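Local coordinates for protein polymeric Immunoglobulin Receptor (Oncorhynchus mykiss, PDB 5F1S) that probably binds polymeric immunoglobulins for transport to mucosal surfaces, its ectodomain corresponding to the secretory component that stays with them, at residues A[133-137]-A[138-142]; A[24-27]-A[28-31]; A[163-167]-A[168-172]. All coordinates share one frame; numbering follows the deposited sequence.

Contact 1: residues A[133-137]-A[138-142]; sequences CLYSQ and GYRQH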
ATOM      1  N   CYS A 133      -2.112  -7.444  -8.974  1.00 33.97           N
ATOM      2  CA  CYS A 133      -0.736  -7.384  -8.534  1.00 33.53           C
ATOM      3  C   CYS A 133      -0.292  -5.930  -8.487  1.00 36.42           C
ATOM      4  O   CYS A 133      -0.344  -5.229  -9.504  1.00 38.17           O
ATOM      5  CB  CYS A 133       0.185  -8.146  -9.470  1.00 34.53           C
ATOM      6  SG  CYS A 133      -0.397  -9.783 -10.142  1.00 55.42           S
ATOM      7  N   LEU A 134       0.179  -5.495  -7.342  1.00 33.26           N
ATOM      8  CA  LEU A 134       0.641  -4.132  -7.148  1.00 35.48           C
ATOM      9  C   LEU A 134       2.155  -4.073  -7.214  1.00 33.87           C
ATOM     10  O   LEU A 134       2.841  -5.028  -6.854  1.00 32.44           O
ATOM     11  CB  LEU A 134       0.197  -3.611  -5.791  1.00 36.12           C
ATOM     12  CG  LEU A 134      -1.281  -3.849  -5.477  1.00 40.91           C
ATOM     13  CD1 LEU A 134      -1.528  -3.357  -4.044  1.00 43.11           C
ATOM     14  CD2 LEU A 134      -2.151  -3.075  -6.428  1.00 39.18           C
ATOM     15  N   TYR A 135       2.692  -2.945  -7.684  1.00 32.57           N
ATOM     16  CA  TYR A 135       4.140  -2.842  -7.721  1.00 32.15           C
ATOM     17  C   TYR A 135       4.615  -1.425  -7.459  1.00 31.94           C
ATOM     18  O   TYR A 135       3.880  -0.463  -7.655  1.00 31.73           O
ATOM     19  CB  TYR A 135       4.692  -3.342  -9.058  1.00 33.51           C
ATOM     20  CG  TYR A 135       4.193  -2.615 -10.247  1.00 31.37           C
ATOM     21  CD1 TYR A 135       4.760  -1.401 -10.633  1.00 34.89           C
ATOM     22  CD2 TYR A 135       3.172  -3.116 -10.989  1.00 33.06           C
ATOM     23  CE1 TYR A 135       4.311  -0.739 -11.751  1.00 34.52           C
ATOM     24  CE2 TYR A 135       2.698  -2.449 -12.116  1.00 34.96           C
ATOM     25  CZ  TYR A 135       3.297  -1.268 -12.490  1.00 36.29           C
ATOM     26  OH  TYR A 135       2.837  -0.614 -13.605  1.00 41.41           O
ATOM     27  N   SER A 136       5.837  -1.323  -6.944  1.00 31.58           N
ATOM     28  CA  SER A 136       6.436  -0.052  -6.573  1.00 31.76           C
ATOM     29  C   SER A 136       7.030   0.641  -7.800  1.00 32.47           C
ATOM     30  O   SER A 136       7.184   0.045  -8.886  1.00 34.11           O
ATOM     31  CB  SER A 136       7.507  -0.234  -5.517  1.00 33.22           C
ATOM     32  OG  SER A 136       8.598  -1.000  -6.000  1.00 32.31           O
ATOM     33  N   GLN A 137       7.407   1.904  -7.593  1.00 32.62           N
ATOM     34  CA  GLN A 137       7.627   2.813  -8.728  1.00 35.75           C
ATOM     35  C   GLN A 137       8.737   2.337  -9.638  1.00 35.71           C
ATOM     36  O   GLN A 137       8.713   2.619 -10.843  1.00 37.10           O
ATOM     37  CB  GLN A 137       7.969   4.241  -8.266  1.00 35.60           C
ATOM     38  CG  GLN A 137       9.253   4.297  -7.521  1.00 34.67           C
ATOM     39  CD  GLN A 137       9.516   5.632  -6.832  1.00 37.92           C
ATOM     40  OE1 GLN A 137       8.583   6.375  -6.522  1.00 37.82           O
ATOM     41  NE2 GLN A 137      10.793   5.914  -6.554  1.00 39.47           N
ATOM     42  N   GLY A 138       9.707   1.625  -9.097  1.00 34.21           N
ATOM     43  CA  GLY A 138      10.830   1.213  -9.903  1.00 40.36           C
ATOM     44  C   GLY A 138      10.521   0.134 -10.905  1.00 40.99           C
ATOM     45  O   GLY A 138      11.412  -0.202 -11.697  1.00 40.53           O
ATOM     46  N   TYR A 139       9.321  -0.458 -10.866  1.00 39.02           N
ATOM     47  CA  TYR A 139       8.955  -1.517 -11.796  1.00 38.96           C
ATOM     48  C   TYR A 139       8.035  -1.048 -12.912  1.00 38.36           C
ATOM     49  O   TYR A 139       7.528  -1.870 -13.686  1.00 38.26           O
ATOM     50  CB  TYR A 139       8.326  -2.687 -11.013  1.00 32.99           C
ATOM     51  CG  TYR A 139       9.376  -3.328 -10.114  1.00 39.02           C
ATOM     52  CD1 TYR A 139      10.319  -4.178 -10.640  1.00 40.95           C
ATOM     53  CD2 TYR A 139       9.463  -3.036  -8.761  1.00 34.95           C
ATOM     54  CE1 TYR A 139      11.302  -4.744  -9.865  1.00 42.22           C
ATOM     55  CE2 TYR A 139      10.444  -3.583  -7.971  1.00 41.81           C
ATOM     56  CZ  TYR A 139      11.361  -4.455  -8.531  1.00 46.93           C
ATOM     57  OH  TYR A 139      12.359  -5.019  -7.782  1.00 49.41           O
ATOM     58  N   ARG A 140       7.811   0.258 -13.029  1.00 39.85           N
ATOM     59  CA  ARG A 140       6.851   0.742 -14.019  1.00 42.67           C
ATOM     60  C   ARG A 140       7.198   0.277 -15.434  1.00 47.35           C
ATOM     61  O   ARG A 140       6.302  -0.080 -16.214  1.00 49.55           O
ATOM     62  CB  ARG A 140       6.764   2.267 -13.950  1.00 45.25           C
ATOM     63  CG  ARG A 140       5.906   2.723 -12.780  1.00 40.50           C
ATOM     64  CD  ARG A 140       6.025   4.183 -12.471  1.00 44.29           C
ATOM     65  NE  ARG A 140       5.155   4.518 -11.351  1.00 46.30           N
ATOM     66  CZ  ARG A 140       5.320   5.563 -10.553  1.00 48.56           C
ATOM     67  NH1 ARG A 140       6.352   6.395 -10.742  1.00 51.45           N
ATOM     68  NH2 ARG A 140       4.465   5.753  -9.553  1.00 48.67           N
ATOM     69  N   GLN A 141       8.472   0.292 -15.788  1.00 47.92           N
ATOM     70  CA  GLN A 141       8.891  -0.031 -17.151  1.00 49.31           C
ATOM     71  C   GLN A 141       9.276  -1.487 -17.346  1.00 48.83           C
ATOM     72  O   GLN A 141       9.691  -1.845 -18.450  1.00 51.20           O
ATOM     73  CB  GLN A 141      10.097   0.823 -17.548  1.00 56.32           C
ATOM     74  CG  GLN A 141       9.951   2.306 -17.284  1.00 62.03           C
ATOM     75  CD  GLN A 141       8.800   2.899 -18.058  1.00 74.15           C
ATOM     76  OE1 GLN A 141       8.336   2.310 -19.034  1.00 72.88           O
ATOM     77  NE2 GLN A 141       8.315   4.062 -17.618  1.00 87.40           N
ATOM     78  N   HIS A 142       9.220  -2.321 -16.311  1.00 43.16           N
ATOM     79  CA  HIS A 142       9.539  -3.727 -16.454  1.00 42.29           C
ATOM     80  C   HIS A 142       8.386  -4.480 -17.118  1.00 40.16           C
ATOM     81  O   HIS A 142       7.206  -4.176 -16.920  1.00 40.57           O
ATOM     82  CB  HIS A 142       9.798  -4.373 -15.090  1.00 43.61           C
ATOM     83  CG  HIS A 142      11.117  -4.043 -14.471  1.00 43.57           C
ATOM     84  ND1 HIS A 142      11.520  -2.755 -14.190  1.00 45.03           N
ATOM     85  CD2 HIS A 142      12.107  -4.852 -14.023  1.00 47.79           C
ATOM     86  CE1 HIS A 142      12.701  -2.784 -13.599  1.00 47.05           C
ATOM     87  NE2 HIS A 142      13.084  -4.045 -13.497  1.00 49.23           N
TER
HETATM   88  O   HOH W   1      10.595   0.795  -6.416  1.00 34.40           O
HETATM   89  O   HOH W   2       6.809   7.833  -7.804  1.00 51.21           O
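Tyr135 and Tyr139 pack side by side, their side chains pointing opposite ways, where strand 129-135 of the second V-set immunoglobulin domain runs into the CDR1-like loop between its B and C strands. Tyr135 CD1 lies 3.8 Å from Tyr139 CB. The neighbouring CE1 approaches Arg140 CA at 3.7 Å, and Arg140 CG sits in the plane of the same ring, at its edge. This placement follows from chi1 of 59°, which sets CG of Tyr135 between its backbone N and carbonyl carbon and turns the ring back under the loop; beyond it, the hydroxyl bonds to Asp173.

The 3-10 segment supplies the backbone frame: Tyr139 N donates to Ser136 O at 3.0 Å, while Arg140 N to Gln137 O is weak. Ser136 illustrates a polar atom with several tasks. Its OG meets the edge of the Tyr139 ring at CD2 (3.5 Å), takes part in a hydrogen bond with Gly113 N, and shares a water with Gly138 N. Gln137 NE2 bonds to Gln81 of the first V-set domain, so the turn also touches the other domain. Arg140 stretches from CG to NE back along Gln137, its NE held by Thr176 O, and Gln137 CB rests on one face of the guanidinium, 3.6 Å from its plane and nearer its margin than its middle.

Contact 2: residues A[24-27]-A[28-31]; sequences PQYA and SYVK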
ATOM      1  N   PRO A  24     -10.815  15.896  23.156  1.00 41.40           N
ATOM      2  CA  PRO A  24     -11.516  17.155  22.882  1.00 39.43           C
ATOM      3  C   PRO A  24     -10.843  18.380  23.482  1.00 39.17           C
ATOM      4  O   PRO A  24     -11.142  19.494  23.043  1.00 41.59           O
ATOM      5  CB  PRO A  24     -12.914  16.918  23.496  1.00 43.55           C
ATOM      6  CG  PRO A  24     -12.696  15.945  24.502  1.00 44.16           C
ATOM      7  CD  PRO A  24     -11.632  15.009  23.988  1.00 44.25           C
ATOM      8  N   GLN A  25      -9.909  18.220  24.416  1.00 39.13           N
ATOM      9  CA  GLN A  25      -9.176  19.365  24.948  1.00 37.17           C
ATOM     10  C   GLN A  25      -8.316  20.053  23.906  1.00 39.67           C
ATOM     11  O   GLN A  25      -7.934  21.212  24.084  1.00 38.27           O
ATOM     12  CB  GLN A  25      -8.264  18.919  26.068  1.00 42.15           C
ATOM     13  CG  GLN A  25      -8.991  18.294  27.204  1.00 46.54           C
ATOM     14  CD  GLN A  25      -8.961  16.765  27.161  1.00 51.18           C
ATOM     15  OE1 GLN A  25      -8.810  16.133  26.096  1.00 42.68           O
ATOM     16  NE2 GLN A  25      -9.091  16.162  28.342  1.00 59.43           N
ATOM     17  N   TYR A  26      -7.933  19.352  22.847  1.00 35.34           N
ATOM     18  CA  TYR A  26      -6.864  19.858  22.013  1.00 35.02           C
ATOM     19  C   TYR A  26      -7.351  20.467  20.711  1.00 33.65           C
ATOM     20  O   TYR A  26      -6.519  20.795  19.858  1.00 35.11           O
ATOM     21  CB  TYR A  26      -5.847  18.739  21.782  1.00 35.68           C
ATOM     22  CG  TYR A  26      -5.289  18.274  23.136  1.00 35.63           C
ATOM     23  CD1 TYR A  26      -4.587  19.153  23.937  1.00 38.44           C
ATOM     24  CD2 TYR A  26      -5.507  16.996  23.612  1.00 36.86           C
ATOM     25  CE1 TYR A  26      -4.100  18.764  25.165  1.00 39.38           C
ATOM     26  CE2 TYR A  26      -5.024  16.594  24.864  1.00 37.68           C
ATOM     27  CZ  TYR A  26      -4.317  17.506  25.632  1.00 39.42           C
ATOM     28  OH  TYR A  26      -3.806  17.188  26.872  1.00 41.88           O
ATOM     29  N   ALA A  27      -8.653  20.735  20.590  1.00 34.90           N
ATOM     30  CA  ALA A  27      -9.202  21.285  19.355  1.00 38.03           C
ATOM     31  C   ALA A  27      -8.521  22.576  18.940  1.00 40.80           C
ATOM     32  O   ALA A  27      -8.251  22.784  17.758  1.00 38.81           O
ATOM     33  CB  ALA A  27     -10.695  21.521  19.522  1.00 40.62           C
ATOM     34  N   SER A  28      -8.239  23.474  19.886  1.00 40.82           N
ATOM     35  CA  SER A  28      -7.790  24.815  19.514  1.00 40.51           C
ATOM     36  C   SER A  28      -6.278  24.949  19.309  1.00 39.85           C
ATOM     37  O   SER A  28      -5.809  26.047  18.957  1.00 38.29           O
ATOM     38  CB  SER A  28      -8.249  25.818  20.588  1.00 45.62           C
ATOM     39  OG  SER A  28      -7.447  25.619  21.747  1.00 45.37           O
ATOM     40  N   TYR A  29      -5.482  23.890  19.497  1.00 34.14           N
ATOM     41  CA  TYR A  29      -4.044  24.026  19.490  1.00 33.49           C
ATOM     42  C   TYR A  29      -3.471  23.683  18.118  1.00 33.17           C
ATOM     43  O   TYR A  29      -4.079  22.940  17.355  1.00 32.41           O
ATOM     44  CB  TYR A  29      -3.405  23.101  20.532  1.00 37.59           C
ATOM     45  CG  TYR A  29      -3.737  23.516  21.949  1.00 31.74           C
ATOM     46  CD1 TYR A  29      -4.904  23.076  22.582  1.00 38.53           C
ATOM     47  CD2 TYR A  29      -2.920  24.364  22.607  1.00 35.15           C
ATOM     48  CE1 TYR A  29      -5.214  23.475  23.898  1.00 39.88           C
ATOM     49  CE2 TYR A  29      -3.219  24.775  23.929  1.00 36.25           C
ATOM     50  CZ  TYR A  29      -4.352  24.299  24.547  1.00 36.95           C
ATOM     51  OH  TYR A  29      -4.681  24.688  25.821  1.00 36.99           O
ATOM     52  N   VAL A  30      -2.265  24.165  17.856  1.00 32.72           N
ATOM     53  CA  VAL A  30      -1.592  23.848  16.602  1.00 31.67           C
ATOM     54  C   VAL A  30      -1.230  22.362  16.597  1.00 31.64           C
ATOM     55  O   VAL A  30      -0.790  21.807  17.619  1.00 31.60           O
ATOM     56  CB  VAL A  30      -0.357  24.725  16.420  1.00 35.48           C
ATOM     57  CG1 VAL A  30       0.434  24.336  15.176  1.00 33.95           C
ATOM     58  CG2 VAL A  30      -0.786  26.214  16.410  1.00 35.60           C
ATOM     59  N   LYS A  31      -1.448  21.717  15.461  1.00 32.31           N
ATOM     60  CA  LYS A  31      -1.096  20.308  15.280  1.00 30.65           C
ATOM     61  C   LYS A  31       0.148  20.219  14.413  1.00 31.16           C
ATOM     62  O   LYS A  31       0.391  21.071  13.545  1.00 31.72           O
ATOM     63  CB  LYS A  31      -2.248  19.531  14.620  1.00 30.62           C
ATOM     64  CG  LYS A  31      -3.640  19.787  15.226  1.00 29.92           C
ATOM     65  CD  LYS A  31      -3.628  19.563  16.758  1.00 31.73           C
ATOM     66  CE  LYS A  31      -5.082  19.527  17.318  1.00 33.51           C
ATOM     67  NZ  LYS A  31      -5.828  20.813  17.073  1.00 35.38           N
TER
HETATM   68  O   HOH W   3      -8.671  23.335  22.699  1.00 45.14           O
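Tyr29 lays the edge of its ring against the preceding backbone, CE1 standing 3.5 Å from Gln25 O and CD1 3.8 Å from Tyr26 CA. The Tyr26 and Tyr29 side chains meet at a slant, with Tyr29 CD1 at the edge of the Tyr26 ring; Gln25 CB lies over one face of that ring, and both tyrosines also touch Val92. The setting is the CDR1-like loop of the first V-set immunoglobulin domain, between strands 16-22 and 31-35, where Tyr26 to Tyr29 form a type I beta turn.

Lys31 adds side-chain bonds to this turn. Tyr26 O receives Tyr29 N at 3.3 Å and Lys31 NZ at 2.9 Å, the two donors arriving from opposite faces of the carbonyl plane. Bends at chi2 (-53°) and chi4 (-61°) curl the lysine back, so that NZ also donates to Tyr29 O at 2.8 Å and, weakly, to Ala27 O. Asp66 adds a salt bridge and Tyr22 a cation-pi contact. A methionine in place of Lys31 would probably leave Asp66 without its countercharge and the carbonyls of Tyr26 and Tyr29 without their shared donor. With the ammonium group buried among carbonyl oxygens and a carboxylate, its positive charge is probably stabilised, and the turn is probably held by electrostatics as well as by backbone bonds.

Contact 3: residues A[163-167]-A[168-172]; sequences RYEDQ and AVEIR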
ATOM      1  N   ARG A 163       0.375  -5.443 -22.127  1.00 45.37           N
ATOM      2  CA  ARG A 163      -0.756  -6.312 -22.425  1.00 43.59           C
ATOM      3  C   ARG A 163      -0.295  -7.715 -22.756  1.00 43.05           C
ATOM      4  O   ARG A 163       0.768  -7.916 -23.358  1.00 44.76           O
ATOM      5  CB  ARG A 163      -1.615  -5.755 -23.587  1.00 49.32           C
ATOM      6  CG  ARG A 163      -2.344  -4.503 -23.158  1.00 58.71           C
ATOM      7  CD  ARG A 163      -3.463  -4.032 -24.074  1.00 75.24           C
ATOM      8  NE  ARG A 163      -4.130  -2.876 -23.462  1.00 95.12           N
ATOM      9  CZ  ARG A 163      -5.035  -2.113 -24.066  1.00109.81           C
ATOM     10  NH1 ARG A 163      -5.400  -2.374 -25.314  1.00117.89           N
ATOM     11  NH2 ARG A 163      -5.576  -1.083 -23.421  1.00110.62           N
ATOM     12  N   TYR A 164      -1.095  -8.690 -22.327  1.00 41.82           N
ATOM     13  CA  TYR A 164      -0.946 -10.080 -22.725  1.00 44.23           C
ATOM     14  C   TYR A 164      -2.347 -10.635 -22.820  1.00 44.14           C
ATOM     15  O   TYR A 164      -3.193 -10.357 -21.963  1.00 42.36           O
ATOM     16  CB  TYR A 164      -0.120 -10.934 -21.751  1.00 40.46           C
ATOM     17  CG  TYR A 164      -0.144 -12.395 -22.164  1.00 42.50           C
ATOM     18  CD1 TYR A 164       0.883 -12.927 -22.946  1.00 46.09           C
ATOM     19  CD2 TYR A 164      -1.211 -13.224 -21.821  1.00 45.62           C
ATOM     20  CE1 TYR A 164       0.859 -14.238 -23.371  1.00 48.13           C
ATOM     21  CE2 TYR A 164      -1.259 -14.531 -22.257  1.00 44.65           C
ATOM     22  CZ  TYR A 164      -0.220 -15.037 -23.036  1.00 49.03           C
ATOM     23  OH  TYR A 164      -0.245 -16.342 -23.458  1.00 62.83           O
ATOM     24  N   GLU A 165      -2.614 -11.404 -23.867  1.00 44.69           N
ATOM     25  CA  GLU A 165      -3.928 -12.019 -23.952  1.00 44.84           C
ATOM     26  C   GLU A 165      -3.833 -13.291 -24.778  1.00 48.76           C
ATOM     27  O   GLU A 165      -3.219 -13.290 -25.848  1.00 48.13           O
ATOM     28  CB  GLU A 165      -4.961 -11.061 -24.542  1.00 48.37           C
ATOM     29  CG  GLU A 165      -6.347 -11.693 -24.643  1.00 55.60           C
ATOM     30  CD  GLU A 165      -7.511 -10.691 -24.622  1.00 63.80           C
ATOM     31  OE1 GLU A 165      -8.476 -10.908 -23.836  1.00 64.23           O
ATOM     32  OE2 GLU A 165      -7.476  -9.717 -25.410  1.00 66.26           O
ATOM     33  N   ASP A 166      -4.388 -14.373 -24.240  1.00 47.12           N
ATOM     34  CA  ASP A 166      -4.629 -15.600 -24.998  1.00 47.13           C
ATOM     35  C   ASP A 166      -6.024 -16.093 -24.621  1.00 46.64           C
ATOM     36  O   ASP A 166      -6.849 -15.347 -24.088  1.00 45.40           O
ATOM     37  CB  ASP A 166      -3.507 -16.633 -24.789  1.00 45.10           C
ATOM     38  CG  ASP A 166      -3.457 -17.196 -23.380  1.00 44.90           C
ATOM     39  OD1 ASP A 166      -4.470 -17.119 -22.696  1.00 45.26           O
ATOM     40  OD2 ASP A 166      -2.389 -17.718 -22.977  1.00 46.95           O
ATOM     41  N   GLN A 167      -6.335 -17.347 -24.955  1.00 49.40           N
ATOM     42  CA  GLN A 167      -7.695 -17.840 -24.756  1.00 52.91           C
ATOM     43  C   GLN A 167      -8.065 -17.906 -23.282  1.00 50.61           C
ATOM     44  O   GLN A 167      -9.242 -17.779 -22.929  1.00 53.37           O
ATOM     45  CB  GLN A 167      -7.840 -19.233 -25.371  1.00 56.01           C
ATOM     46  CG  GLN A 167      -7.963 -19.249 -26.864  1.00 63.69           C
ATOM     47  CD  GLN A 167      -8.202 -20.653 -27.345  1.00 76.11           C
ATOM     48  OE1 GLN A 167      -7.258 -21.421 -27.548  1.00 78.46           O
ATOM     49  NE2 GLN A 167      -9.474 -21.021 -27.479  1.00 77.47           N
ATOM     50  N   ALA A 168      -7.078 -18.100 -22.424  1.00 48.15           N
ATOM     51  CA  ALA A 168      -7.304 -18.393 -21.013  1.00 50.11           C
ATOM     52  C   ALA A 168      -7.027 -17.228 -20.072  1.00 46.08           C
ATOM     53  O   ALA A 168      -7.623 -17.162 -18.986  1.00 44.77           O
ATOM     54  CB  ALA A 168      -6.411 -19.555 -20.588  1.00 46.63           C
ATOM     55  N   VAL A 169      -6.128 -16.324 -20.446  1.00 44.58           N
ATOM     56  CA  VAL A 169      -5.575 -15.355 -19.506  1.00 44.26           C
ATOM     57  C   VAL A 169      -5.417 -14.016 -20.203  1.00 46.39           C
ATOM     58  O   VAL A 169      -4.946 -13.961 -21.342  1.00 45.54           O
ATOM     59  CB  VAL A 169      -4.217 -15.838 -18.962  1.00 43.96           C
ATOM     60  CG1 VAL A 169      -3.580 -14.757 -18.066  1.00 44.71           C
ATOM     61  CG2 VAL A 169      -4.374 -17.180 -18.213  1.00 44.38           C
ATOM     62  N   GLU A 170      -5.791 -12.941 -19.510  1.00 42.03           N
ATOM     63  CA  GLU A 170      -5.449 -11.589 -19.930  1.00 45.16           C
ATOM     64  C   GLU A 170      -4.662 -10.891 -18.820  1.00 46.02           C
ATOM     65  O   GLU A 170      -4.995 -11.005 -17.632  1.00 42.53           O
ATOM     66  CB  GLU A 170      -6.689 -10.786 -20.280  1.00 47.96           C
ATOM     67  CG  GLU A 170      -6.370  -9.315 -20.685  1.00 52.60           C
ATOM     68  CD  GLU A 170      -7.601  -8.448 -20.852  1.00 60.11           C
ATOM     69  OE1 GLU A 170      -8.711  -9.012 -20.949  1.00 65.31           O
ATOM     70  OE2 GLU A 170      -7.454  -7.198 -20.878  1.00 65.43           O
ATOM     71  N   ILE A 171      -3.594 -10.199 -19.205  1.00 41.26           N
ATOM     72  CA  ILE A 171      -2.877  -9.331 -18.283  1.00 39.68           C
ATOM     73  C   ILE A 171      -2.975  -7.910 -18.804  1.00 46.85           C
ATOM     74  O   ILE A 171      -2.752  -7.669 -20.001  1.00 41.65           O
ATOM     75  CB  ILE A 171      -1.411  -9.756 -18.122  1.00 38.37           C
ATOM     76  CG1 ILE A 171      -1.293 -11.244 -17.792  1.00 37.50           C
ATOM     77  CG2 ILE A 171      -0.744  -8.885 -17.049  1.00 39.60           C
ATOM     78  CD1 ILE A 171       0.154 -11.801 -17.819  1.00 38.51           C
ATOM     79  N   ARG A 172      -3.299  -6.978 -17.902  1.00 40.98           N
ATOM     80  CA  ARG A 172      -3.376  -5.560 -18.213  1.00 45.19           C
ATOM     81  C   ARG A 172      -2.593  -4.797 -17.154  1.00 42.10           C
ATOM     82  O   ARG A 172      -3.001  -4.741 -15.984  1.00 40.81           O
ATOM     83  CB  ARG A 172      -4.824  -5.086 -18.281  1.00 50.51           C
ATOM     84  CG  ARG A 172      -4.955  -3.609 -18.654  1.00 67.74           C
ATOM     85  CD  ARG A 172      -6.404  -3.197 -18.835  1.00 96.66           C
ATOM     86  NE  ARG A 172      -6.523  -1.793 -19.219  1.00119.71           N
ATOM     87  CZ  ARG A 172      -7.671  -1.186 -19.507  1.00129.39           C
ATOM     88  NH1 ARG A 172      -8.815  -1.855 -19.461  1.00146.24           N
ATOM     89  NH2 ARG A 172      -7.675   0.094 -19.845  1.00128.85           N
TER
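Arg163 opens a beta hairpin at the margin of a sheet in the second V-set immunoglobulin domain, paired with Arg172 across strands that run antiparallel at 173°. It faces the same way as Glu165, Glu170 and Arg172, and its NH2 comes within 4.3 Å of Arg172 NH2, over one face of that guanidinium.

Tyr164 follows as a hydrogen-bonded partner of Ile171: Tyr164 N gives to Ile171 O, and Ile171 N returns a 2.8 Å bond to Tyr164 O. On the opposite face of the hairpin from the arginines, Tyr164 CB packs 4.0 Å from Ile171 CB, and both side chains touch Leu156 of strand 156-157. CG of Tyr164 lies opposite the backbone N (chi1 174°), which runs the ring along the hairpin toward its turn, its hydroxyl donating to Asp166 OD2 at 2.6 Å from above the carboxylate plane.

At Glu165 two acidic groups meet, OE1 standing 3.5 Å from Glu170 OE1 with the carboxylate planes turned 48° from each other; a salt bridge from Glu165 to Lys184 probably eases the repulsion. Asp166 then organises the turn. Its N bonds to Val169 O, while OD1 bends back, forming an Asx turn over Gln167, which occupies the corner. OD1 is thereby gripped twice, by Val169 N at 2.9 Å nearly along the C-O axis and by Ala168 N at 2.8 Å on the anti side.

In the fold
Read from the N terminus, the three contacts follow in series, none enclosing or crossing another. Contact 2 comes first, turning the chain between strands 16-22 and 31-35 of the first domain. Contact 1 is met at the corresponding place in the second domain, between strands 129-135 and 144-148, so the same loop position is used differently: far from the centre of the chain in one domain, against residues of the other domain in the second. Contact 3 then closes the hairpin of strands 163-165 and 169-173. Contacts 1 and 3 reach one sheet, joined through strand 178-183, with centres about 19 Å apart; contact 2 lies about 53 Å from contact 3 between centres.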